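Local coordinates for thiamine pyrophosphokinase (Bacillus subtilis, PDB 3LM8), which catalyses the ATP-dependent pyrophosphorylation of thiamine, giving thiamine diphosphate and AMP in the salvage of vitamin B1, at residues Thr170-Pro175 with Ile189-Ile194; Ile155-Phe160 with Leu207-Ser212. The protein carries 1 engineered substitution. All coordinates share one frame; numbering follows the deposited sequence.

How the contacts relate
Both contacts belong to the C-terminal half of the chain, which binds thiamine, and their centres lie about 12 Å apart. Along the chain, contact 1 is nested inside the loop that contact 2 closes: Ile155-Phe160 comes first, then Thr170-Pro175 and Ile189-Ile194, and finally Leu207-Ser212. Contact 2 pairs two strands at one border of the mixed sheet, whereas contact 1 joins two loops connected to strands of the smaller antiparallel sheet. They meet directly, since the loop 189-194 runs beside strand 154-159, where Ser190 N approaches Ser156 OG and Asn191 O approaches Ile155 N, both probable hydrogen bonds. The thiamine-binding loop is thus seated on the edge strand of contact 2.

Contact 1: residues Thr170-Pro175 with Ile189-Ile194; sequences TGFKYP and ISNELI. With VIB (3-(4-amino-2-methyl-pyrimidin-5-ylmethyl)-5-(2-hydroxy-ethyl)-4-methyl-thiazol-3-ium), chain E.
Tyr174 and Asn191 meet in the thiamine pocket, where two loops come together beside the bound vitamin. The Tyr174 ring lies with one face against the methylene bridge of thiamine, its CE2 3.3 Å from VIB C7A, and its CG lies 3.4 Å from VIB C5A of the pyrimidine, while the Asn191 side chain runs alongside the ring in the opposite direction. An alanine in place of Tyr174 would probably leave the methylene bridge and the pyrimidine end of thiamine without this covering surface. From the other loop, Ile189 O stands 3.2 Å from the thiazolium nitrogen, VIB N3, where a carbonyl oxygen would be expected to ease the positive charge. Ser190 O touches the thiazole methyl, VIB CM4, at 3.3 Å.

Away from the ligand the backbones are pinned by two hydrogen bonds, Ile194 N to Gly171 O (2.7 Å) and Lys173 N to Glu192 O (2.8 Å); in the second the donor stands above the carbonyl plane. Gly171 adopts backbone angles at which a CB would press on the carbonyl oxygen of Thr170. Leu193, bridged to Phe172 through the backbone, lays CD1 over the centre of the Phe172 ring, a CH-pi contact 3.5 Å from the centroid. On the outer side Lys173, with CG anti to the backbone N (chi1 176°), extends alongside Glu192 in the same direction and ends in a long salt bridge, NZ to OE2 3.7 Å; Arg153 takes the other oxygen, OE1.

Loop 170-175 links strands 167-170 and 176-181 of the antiparallel sheet, and loop 189-194 leads on to strand 197-202. Phe172 and Leu193 turn inward together, onto Ile155 of strand 154-159 and Ile146 of strand 142-147.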
ATOM      1  N   THR A 170       3.810 -20.419 -10.813  1.00 34.57           N
ATOM      2  CA  THR A 170       2.890 -21.375 -11.408  1.00 29.93           C
ATOM      3  C   THR A 170       1.542 -20.750 -11.675  1.00 23.62           C
ATOM      4  O   THR A 170       0.930 -20.180 -10.773  1.00 21.17           O
ATOM      5  CB  THR A 170       2.683 -22.575 -10.485  1.00 32.95           C
ATOM      6  OG1 THR A 170       3.946 -23.200 -10.233  1.00 35.19           O
ATOM      7  CG2 THR A 170       1.737 -23.580 -11.129  1.00 26.15           C
ATOM      8  N   GLY A 171       1.069 -20.888 -12.910  1.00 20.22           N
ATOM      9  CA  GLY A 171      -0.205 -20.309 -13.298  1.00 27.54           C
ATOM     10  C   GLY A 171       0.092 -18.994 -13.992  1.00 26.70           C
ATOM     11  O   GLY A 171      -0.796 -18.173 -14.248  1.00 28.75           O
ATOM     12  N   PHE A 172       1.367 -18.801 -14.307  1.00 14.14           N
ATOM     13  CA  PHE A 172       1.818 -17.580 -14.954  1.00 29.08           C
ATOM     14  C   PHE A 172       2.193 -17.774 -16.422  1.00 37.32           C
ATOM     15  O   PHE A 172       2.637 -18.850 -16.835  1.00 39.43           O
ATOM     16  CB  PHE A 172       3.019 -16.996 -14.189  1.00 26.70           C
ATOM     17  CG  PHE A 172       2.691 -16.530 -12.799  1.00 19.08           C
ATOM     18  CD1 PHE A 172       2.768 -15.185 -12.467  1.00 32.13           C
ATOM     19  CD2 PHE A 172       2.303 -17.438 -11.819  1.00 29.15           C
ATOM     20  CE1 PHE A 172       2.466 -14.747 -11.178  1.00 29.53           C
ATOM     21  CE2 PHE A 172       1.998 -17.011 -10.525  1.00 29.21           C
ATOM     22  CZ  PHE A 172       2.080 -15.665 -10.207  1.00 27.27           C
ATOM     23  N   LYS A 173       2.011 -16.716 -17.205  1.00 30.13           N
ATOM     24  CA  LYS A 173       2.350 -16.746 -18.615  1.00 24.45           C
ATOM     25  C   LYS A 173       3.829 -17.085 -18.744  1.00 30.41           C
ATOM     26  O   LYS A 173       4.223 -17.820 -19.640  1.00 26.68           O
ATOM     27  CB  LYS A 173       2.064 -15.375 -19.229  1.00 24.07           C
ATOM     28  CG  LYS A 173       2.444 -15.195 -20.690  1.00 14.36           C
ATOM     29  CD  LYS A 173       1.796 -13.909 -21.194  1.00 12.90           C
ATOM     30  CE  LYS A 173       2.120 -13.584 -22.630  1.00 22.22           C
ATOM     31  NZ  LYS A 173       1.296 -12.414 -23.058  1.00 32.00           N
ATOM     32  N   TYR A 174       4.636 -16.555 -17.825  1.00 37.86           N
ATOM     33  CA  TYR A 174       6.084 -16.775 -17.820  1.00 24.06           C
ATOM     34  C   TYR A 174       6.533 -17.577 -16.598  1.00 21.89           C
ATOM     35  O   TYR A 174       6.994 -17.016 -15.613  1.00 31.14           O
ATOM     36  CB  TYR A 174       6.811 -15.422 -17.852  1.00 22.97           C
ATOM     37  CG  TYR A 174       6.600 -14.634 -19.131  1.00 26.87           C
ATOM     38  CD1 TYR A 174       7.368 -14.895 -20.272  1.00 24.74           C
ATOM     39  CD2 TYR A 174       5.630 -13.627 -19.202  1.00 30.35           C
ATOM     40  CE1 TYR A 174       7.179 -14.170 -21.452  1.00 26.06           C
ATOM     41  CE2 TYR A 174       5.432 -12.898 -20.373  1.00 26.11           C
ATOM     42  CZ  TYR A 174       6.211 -13.174 -21.495  1.00 28.02           C
ATOM     43  OH  TYR A 174       6.021 -12.450 -22.651  1.00 31.17           O
ATOM     44  N   PRO A 175       6.417 -18.909 -16.662  1.00 26.42           N
ATOM     45  CA  PRO A 175       6.803 -19.810 -15.571  1.00 35.45           C
ATOM     46  C   PRO A 175       8.254 -19.671 -15.118  1.00 34.05           C
ATOM     47  O   PRO A 175       9.096 -19.118 -15.828  1.00 29.56           O
ATOM     48  CB  PRO A 175       6.516 -21.194 -16.149  1.00 34.24           C
ATOM     49  CG  PRO A 175       5.372 -20.932 -17.068  1.00 38.47           C
ATOM     50  CD  PRO A 175       5.831 -19.672 -17.772  1.00 27.17           C
ATOM     51  N   ILE A 189       9.327  -8.837 -14.314  1.00 18.21           N
ATOM     52  CA  ILE A 189       8.385  -7.738 -14.461  1.00 19.41           C
ATOM     53  C   ILE A 189       7.497  -8.044 -15.651  1.00 26.87           C
ATOM     54  O   ILE A 189       7.919  -8.701 -16.600  1.00 22.62           O
ATOM     55  CB  ILE A 189       9.110  -6.400 -14.720  1.00 32.98           C
ATOM     56  CG1 ILE A 189       9.862  -5.974 -13.464  1.00 37.89           C
ATOM     57  CG2 ILE A 189       8.114  -5.329 -15.156  1.00 41.45           C
ATOM     58  CD1 ILE A 189      10.621  -4.686 -13.623  1.00 38.12           C
ATOM     59  N   SER A 190       6.259  -7.572 -15.581  1.00 33.75           N
ATOM     60  CA  SER A 190       5.297  -7.772 -16.652  1.00 29.64           C
ATOM     61  C   SER A 190       4.906  -9.231 -16.898  1.00 36.43           C
ATOM     62  O   SER A 190       4.961  -9.718 -18.032  1.00 44.12           O
ATOM     63  CB  SER A 190       5.823  -7.145 -17.947  1.00 19.54           C
ATOM     64  OG  SER A 190       5.512  -5.765 -17.998  1.00 29.02           O
ATOM     65  N   ASN A 191       4.519  -9.928 -15.835  1.00 35.47           N
ATOM     66  CA  ASN A 191       4.083 -11.313 -15.966  1.00 28.50           C
ATOM     67  C   ASN A 191       2.559 -11.249 -15.984  1.00 28.09           C
ATOM     68  O   ASN A 191       1.969 -10.186 -15.802  1.00 26.69           O
ATOM     69  CB  ASN A 191       4.569 -12.158 -14.781  1.00 22.71           C
ATOM     70  CG  ASN A 191       4.769 -13.622 -15.146  1.00 25.06           C
ATOM     71  OD1 ASN A 191       5.600 -14.317 -14.547  1.00 22.89           O
ATOM     72  ND2 ASN A 191       4.009 -14.101 -16.126  1.00 25.68           N
ATOM     73  N   GLU A 192       1.924 -12.385 -16.213  1.00 31.83           N
ATOM     74  CA  GLU A 192       0.472 -12.447 -16.252  1.00 26.36           C
ATOM     75  C   GLU A 192       0.036 -13.798 -15.728  1.00 20.84           C
ATOM     76  O   GLU A 192       0.829 -14.740 -15.674  1.00 25.34           O
ATOM     77  CB  GLU A 192      -0.031 -12.281 -17.688  1.00 24.79           C
ATOM     78  CG  GLU A 192      -0.052 -10.846 -18.208  1.00 29.97           C
ATOM     79  CD  GLU A 192      -0.351 -10.774 -19.699  1.00 42.70           C
ATOM     80  OE1 GLU A 192      -1.248 -11.508 -20.173  1.00 55.58           O
ATOM     81  OE2 GLU A 192       0.306  -9.974 -20.398  1.00 28.47           O
ATOM     82  N   LEU A 193      -1.225 -13.891 -15.332  1.00 28.28           N
ATOM     83  CA  LEU A 193      -1.759 -15.156 -14.845  1.00 35.08           C
ATOM     84  C   LEU A 193      -2.470 -15.823 -16.035  1.00 33.73           C
ATOM     85  O   LEU A 193      -3.212 -15.160 -16.764  1.00 26.03           O
ATOM     86  CB  LEU A 193      -2.750 -14.881 -13.710  1.00 31.32           C
ATOM     87  CG  LEU A 193      -2.484 -15.466 -12.313  1.00 35.56           C
ATOM     88  CD1 LEU A 193      -0.999 -15.389 -11.936  1.00 39.72           C
ATOM     89  CD2 LEU A 193      -3.353 -14.702 -11.309  1.00 27.12           C
ATOM     90  N   ILE A 194      -2.229 -17.112 -16.264  1.00 28.35           N
ATOM     91  CA  ILE A 194      -2.916 -17.778 -17.370  1.00 29.01           C
ATOM     92  C   ILE A 194      -4.026 -18.679 -16.847  1.00 37.39           C
ATOM     93  O   ILE A 194      -4.804 -19.245 -17.611  1.00 38.04           O
ATOM     94  CB  ILE A 194      -1.953 -18.619 -18.250  1.00 33.41           C
ATOM     95  CG1 ILE A 194      -1.337 -19.755 -17.435  1.00 28.41           C
ATOM     96  CG2 ILE A 194      -0.883 -17.713 -18.852  1.00 25.94           C
ATOM     97  CD1 ILE A 194      -0.491 -20.701 -18.263  1.00 30.80           C
TER
HETATM   98  CM2 VIB E 223       9.846 -14.615 -15.099  1.00 21.52           C
HETATM   99  N4A VIB E 223      10.296 -12.990 -19.592  1.00 42.36           N
HETATM  100  CM4 VIB E 223       6.796  -8.892 -20.679  1.00 44.89           C
HETATM  101  O1  VIB E 223       9.397  -6.925 -22.754  1.00 72.15           O
HETATM  102  C7  VIB E 223       9.498  -5.911 -21.750  1.00 72.27           C
HETATM  103  C6  VIB E 223       8.577  -6.266 -20.582  1.00 58.90           C
HETATM  104  C2  VIB E 223       9.992  -9.693 -18.968  1.00 14.69           C
HETATM  105  S1  VIB E 223      10.466  -8.047 -19.307  1.00 57.68           S
HETATM  106  C5  VIB E 223       8.934  -7.650 -20.039  1.00 50.06           C
HETATM  107  C4  VIB E 223       8.182  -8.819 -20.033  1.00 44.94           C
HETATM  108  N3  VIB E 223       8.763  -9.874 -19.458  1.00 35.03           N
HETATM  109  C7A VIB E 223       8.068 -11.167 -19.382  1.00 32.54           C
HETATM  110  C4A VIB E 223       9.669 -12.932 -18.421  1.00 25.24           C
HETATM  111  N3A VIB E 223      10.039 -13.734 -17.412  1.00 22.84           N
HETATM  112  C2A VIB E 223       9.410 -13.680 -16.229  1.00 15.66           C
HETATM  113  N1A VIB E 223       8.401 -12.818 -16.038  1.00 15.48           N
HETATM  114  C6A VIB E 223       8.002 -12.010 -17.005  1.00 18.23           C
HETATM  115  C5A VIB E 223       8.622 -12.035 -18.249  1.00 15.56           C

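Contact 2: residues Ile155-Phe160 with Leu207-Ser212; sequences ISFIPF and LIMIRS
Ile155-Pro159 and Leu207-Ser212 run antiparallel, their axes 4.5 Å apart at closest approach and 158° apart in direction, with Ser156-Ile210 and Ile158-Ile208 as hydrogen-bonded pairs and Ile155-Arg211, Phe157-Met209 and Pro159-Leu207 as non-hydrogen-bonded pairs. Four backbone bonds join them, and the one from Ser156 N to Ile210 O (2.6 Å) is nearly straight.

On one face Phe157 is the central group. Met209 (a selenomethionine) lies beside it and points the same way, its SE 5.3 Å from the ring centroid in an oblique Met-aromatic contact. Two residues before Met209, Leu207 comes obliquely to the ring, its CD2 3.3 Å from Phe157 CD1. Further along, Arg211 lies beside Ile155, with NE 3.8 Å from CG1; its NH2 is bonded to Glu147 O.

Strand 154-159 is the outermost on this side of the mixed sheet, and 207-212 lies between it and strand 134-139. The face bearing Phe157 looks onto the smaller antiparallel sheet in a beta sandwich: the Phe157 ring meets that of Phe200, Leu207 rests on Phe200 and Phe202, and Met209 on Phe200 and Ile146. Bound thiamine is about 7 Å, between nearest atoms, from the side chain of Phe157.

On the opposite face Ser156, whose OG is hydrogen-bonded to Ser190 N, is joined by Ile158, Ile208 and Ile210. Ile158 and Ile210 touch through their tips, CD1 to CD1 at 3.6 Å. Just past the strand end, Phe160 has CG anti to its backbone N (chi1 -171°), which puts the ring edge against Ile208 CD1, 3.4 Å from Phe160 CD2; Ile208 also touches Ile136 and Met138.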
ATOM      1  N   ILE A 155       1.314  -8.633 -13.403  1.00  9.48           N
ATOM      2  CA  ILE A 155       1.802  -8.981 -12.078  1.00  5.66           C
ATOM      3  C   ILE A 155       3.306  -9.001 -12.224  1.00 25.60           C
ATOM      4  O   ILE A 155       3.823  -9.863 -12.923  1.00 17.75           O
ATOM      5  CB  ILE A 155       1.367 -10.399 -11.692  1.00 11.94           C
ATOM      6  CG1 ILE A 155      -0.149 -10.465 -11.564  1.00 21.74           C
ATOM      7  CG2 ILE A 155       2.070 -10.841 -10.412  1.00 20.93           C
ATOM      8  CD1 ILE A 155      -0.709 -11.817 -11.949  1.00 21.91           C
ATOM      9  N   SER A 156       3.998  -8.063 -11.585  1.00 27.36           N
ATOM     10  CA  SER A 156       5.453  -8.004 -11.660  1.00 13.96           C
ATOM     11  C   SER A 156       6.084  -8.341 -10.315  1.00 28.12           C
ATOM     12  O   SER A 156       5.502  -8.089  -9.266  1.00 34.62           O
ATOM     13  CB  SER A 156       5.900  -6.609 -12.089  1.00 15.10           C
ATOM     14  OG  SER A 156       5.386  -6.282 -13.368  1.00 14.21           O
ATOM     15  N   PHE A 157       7.279  -8.912 -10.347  1.00 25.25           N
ATOM     16  CA  PHE A 157       7.984  -9.263  -9.116  1.00 24.07           C
ATOM     17  C   PHE A 157       9.344  -8.590  -9.129  1.00 27.57           C
ATOM     18  O   PHE A 157      10.045  -8.613 -10.136  1.00 21.90           O
ATOM     19  CB  PHE A 157       8.176 -10.776  -9.007  1.00 15.54           C
ATOM     20  CG  PHE A 157       6.907 -11.537  -8.731  1.00 19.83           C
ATOM     21  CD1 PHE A 157       6.264 -11.422  -7.507  1.00 17.72           C
ATOM     22  CD2 PHE A 157       6.373 -12.391  -9.690  1.00  7.54           C
ATOM     23  CE1 PHE A 157       5.110 -12.148  -7.234  1.00 25.50           C
ATOM     24  CE2 PHE A 157       5.223 -13.119  -9.432  1.00 11.29           C
ATOM     25  CZ  PHE A 157       4.588 -13.002  -8.203  1.00 15.15           C
ATOM     26  N   ILE A 158       9.721  -7.986  -8.011  1.00 27.90           N
ATOM     27  CA  ILE A 158      11.009  -7.316  -7.939  1.00 32.27           C
ATOM     28  C   ILE A 158      11.717  -7.600  -6.627  1.00 33.76           C
ATOM     29  O   ILE A 158      11.147  -7.426  -5.550  1.00 39.03           O
ATOM     30  CB  ILE A 158      10.833  -5.803  -8.103  1.00 30.33           C
ATOM     31  CG1 ILE A 158      10.045  -5.529  -9.383  1.00 11.76           C
ATOM     32  CG2 ILE A 158      12.189  -5.126  -8.155  1.00 33.77           C
ATOM     33  CD1 ILE A 158       9.662  -4.099  -9.565  1.00 21.34           C
ATOM     34  N   PRO A 159      12.975  -8.052  -6.703  1.00 32.92           N
ATOM     35  CA  PRO A 159      13.780  -8.366  -5.514  1.00 40.09           C
ATOM     36  C   PRO A 159      13.977  -7.086  -4.713  1.00 40.11           C
ATOM     37  O   PRO A 159      14.028  -6.004  -5.300  1.00 47.71           O
ATOM     38  CB  PRO A 159      15.105  -8.867  -6.101  1.00 40.63           C
ATOM     39  CG  PRO A 159      14.738  -9.324  -7.508  1.00 36.24           C
ATOM     40  CD  PRO A 159      13.735  -8.282  -7.944  1.00 31.80           C
ATOM     41  N   PHE A 160      14.095  -7.199  -3.390  1.00 43.40           N
ATOM     42  CA  PHE A 160      14.286  -6.012  -2.561  1.00 52.61           C
ATOM     43  C   PHE A 160      15.656  -5.878  -1.897  1.00 54.94           C
ATOM     44  O   PHE A 160      16.583  -5.340  -2.494  1.00 56.94           O
ATOM     45  CB  PHE A 160      13.193  -5.914  -1.494  1.00 52.23           C
ATOM     46  CG  PHE A 160      13.194  -4.605  -0.751  1.00 49.05           C
ATOM     47  CD1 PHE A 160      13.845  -4.479   0.473  1.00 52.42           C
ATOM     48  CD2 PHE A 160      12.563  -3.487  -1.291  1.00 48.74           C
ATOM     49  CE1 PHE A 160      13.866  -3.258   1.150  1.00 49.24           C
ATOM     50  CE2 PHE A 160      12.578  -2.262  -0.625  1.00 45.04           C
ATOM     51  CZ  PHE A 160      13.231  -2.148   0.598  1.00 47.15           C
ATOM     52  N   LEU A 207      10.691 -10.170  -1.499  1.00 46.63           N
ATOM     53  CA  LEU A 207      10.132  -9.982  -2.826  1.00 40.72           C
ATOM     54  C   LEU A 207       9.037  -8.919  -2.846  1.00 37.54           C
ATOM     55  O   LEU A 207       8.244  -8.807  -1.905  1.00 40.03           O
ATOM     56  CB  LEU A 207       9.564 -11.299  -3.326  1.00 38.11           C
ATOM     57  CG  LEU A 207       9.196 -11.297  -4.803  1.00 41.08           C
ATOM     58  CD1 LEU A 207      10.488 -11.340  -5.629  1.00 47.84           C
ATOM     59  CD2 LEU A 207       8.304 -12.497  -5.119  1.00 32.71           C
ATOM     60  N   ILE A 208       9.009  -8.129  -3.915  1.00 33.61           N
ATOM     61  CA  ILE A 208       7.994  -7.093  -4.069  1.00 24.11           C
ATOM     62  C   ILE A 208       7.075  -7.568  -5.178  1.00 26.21           C
ATOM     63  O   ILE A 208       7.532  -8.191  -6.136  1.00 30.81           O
ATOM     64  CB  ILE A 208       8.603  -5.740  -4.497  1.00 18.34           C
ATOM     65  CG1 ILE A 208       9.677  -5.313  -3.504  1.00 23.06           C
ATOM     66  CG2 ILE A 208       7.503  -4.663  -4.544  1.00 17.79           C
ATOM     67  CD1 ILE A 208      10.409  -4.048  -3.907  1.00  8.18           C
HETATM   68  N   MSE A 209       5.785  -7.288  -5.050  1.00 15.76           N
HETATM   69  CA  MSE A 209       4.841  -7.690  -6.077  1.00 17.35           C
HETATM   70  C   MSE A 209       3.996  -6.516  -6.503  1.00 27.44           C
HETATM   71  O   MSE A 209       3.278  -5.929  -5.700  1.00 40.60           O
HETATM   72  CB  MSE A 209       3.918  -8.800  -5.582  1.00 24.86           C
HETATM   73  CG  MSE A 209       2.843  -9.200  -6.609  1.00 29.51           C
HETATM   74 SE   MSE A 209       1.460 -10.389  -5.925  1.00 55.87          SE
HETATM   75  CE  MSE A 209       1.876 -11.996  -6.894  1.00114.76           C
ATOM     76  N   ILE A 210       4.091  -6.174  -7.777  1.00 29.11           N
ATOM     77  CA  ILE A 210       3.315  -5.079  -8.320  1.00 31.65           C
ATOM     78  C   ILE A 210       2.274  -5.649  -9.271  1.00 31.68           C
ATOM     79  O   ILE A 210       2.605  -6.324 -10.245  1.00 42.41           O
ATOM     80  CB  ILE A 210       4.189  -4.082  -9.123  1.00 38.76           C
ATOM     81  CG1 ILE A 210       5.304  -3.517  -8.241  1.00 39.78           C
ATOM     82  CG2 ILE A 210       3.311  -2.963  -9.694  1.00  9.34           C
ATOM     83  CD1 ILE A 210       6.427  -4.490  -7.979  1.00 45.35           C
ATOM     84  N   ARG A 211       1.010  -5.403  -8.967  1.00 25.61           N
ATOM     85  CA  ARG A 211      -0.064  -5.846  -9.832  1.00 20.90           C
ATOM     86  C   ARG A 211      -0.552  -4.524 -10.420  1.00 31.72           C
ATOM     87  O   ARG A 211      -0.834  -3.572  -9.684  1.00 35.87           O
ATOM     88  CB  ARG A 211      -1.124  -6.573  -9.012  1.00 13.52           C
ATOM     89  CG  ARG A 211      -0.484  -7.695  -8.182  1.00 17.51           C
ATOM     90  CD  ARG A 211      -1.496  -8.655  -7.611  1.00 22.27           C
ATOM     91  NE  ARG A 211      -2.311  -9.245  -8.670  1.00 35.30           N
ATOM     92  CZ  ARG A 211      -3.203 -10.215  -8.478  1.00 34.73           C
ATOM     93  NH1 ARG A 211      -3.396 -10.710  -7.258  1.00 43.21           N
ATOM     94  NH2 ARG A 211      -3.907 -10.683  -9.505  1.00 21.52           N
ATOM     95  N   SER A 212      -0.589  -4.447 -11.749  1.00 37.25           N
ATOM     96  CA  SER A 212      -0.986  -3.217 -12.413  1.00 31.40           C
ATOM     97  C   SER A 212      -1.849  -3.352 -13.655  1.00 36.32           C
ATOM     98  O   SER A 212      -2.267  -4.447 -14.036  1.00 35.13           O
ATOM     99  CB  SER A 212       0.261  -2.397 -12.747  1.00 28.38           C
ATOM    100  OG  SER A 212       1.355  -3.235 -13.066  1.00 37.13           O
TER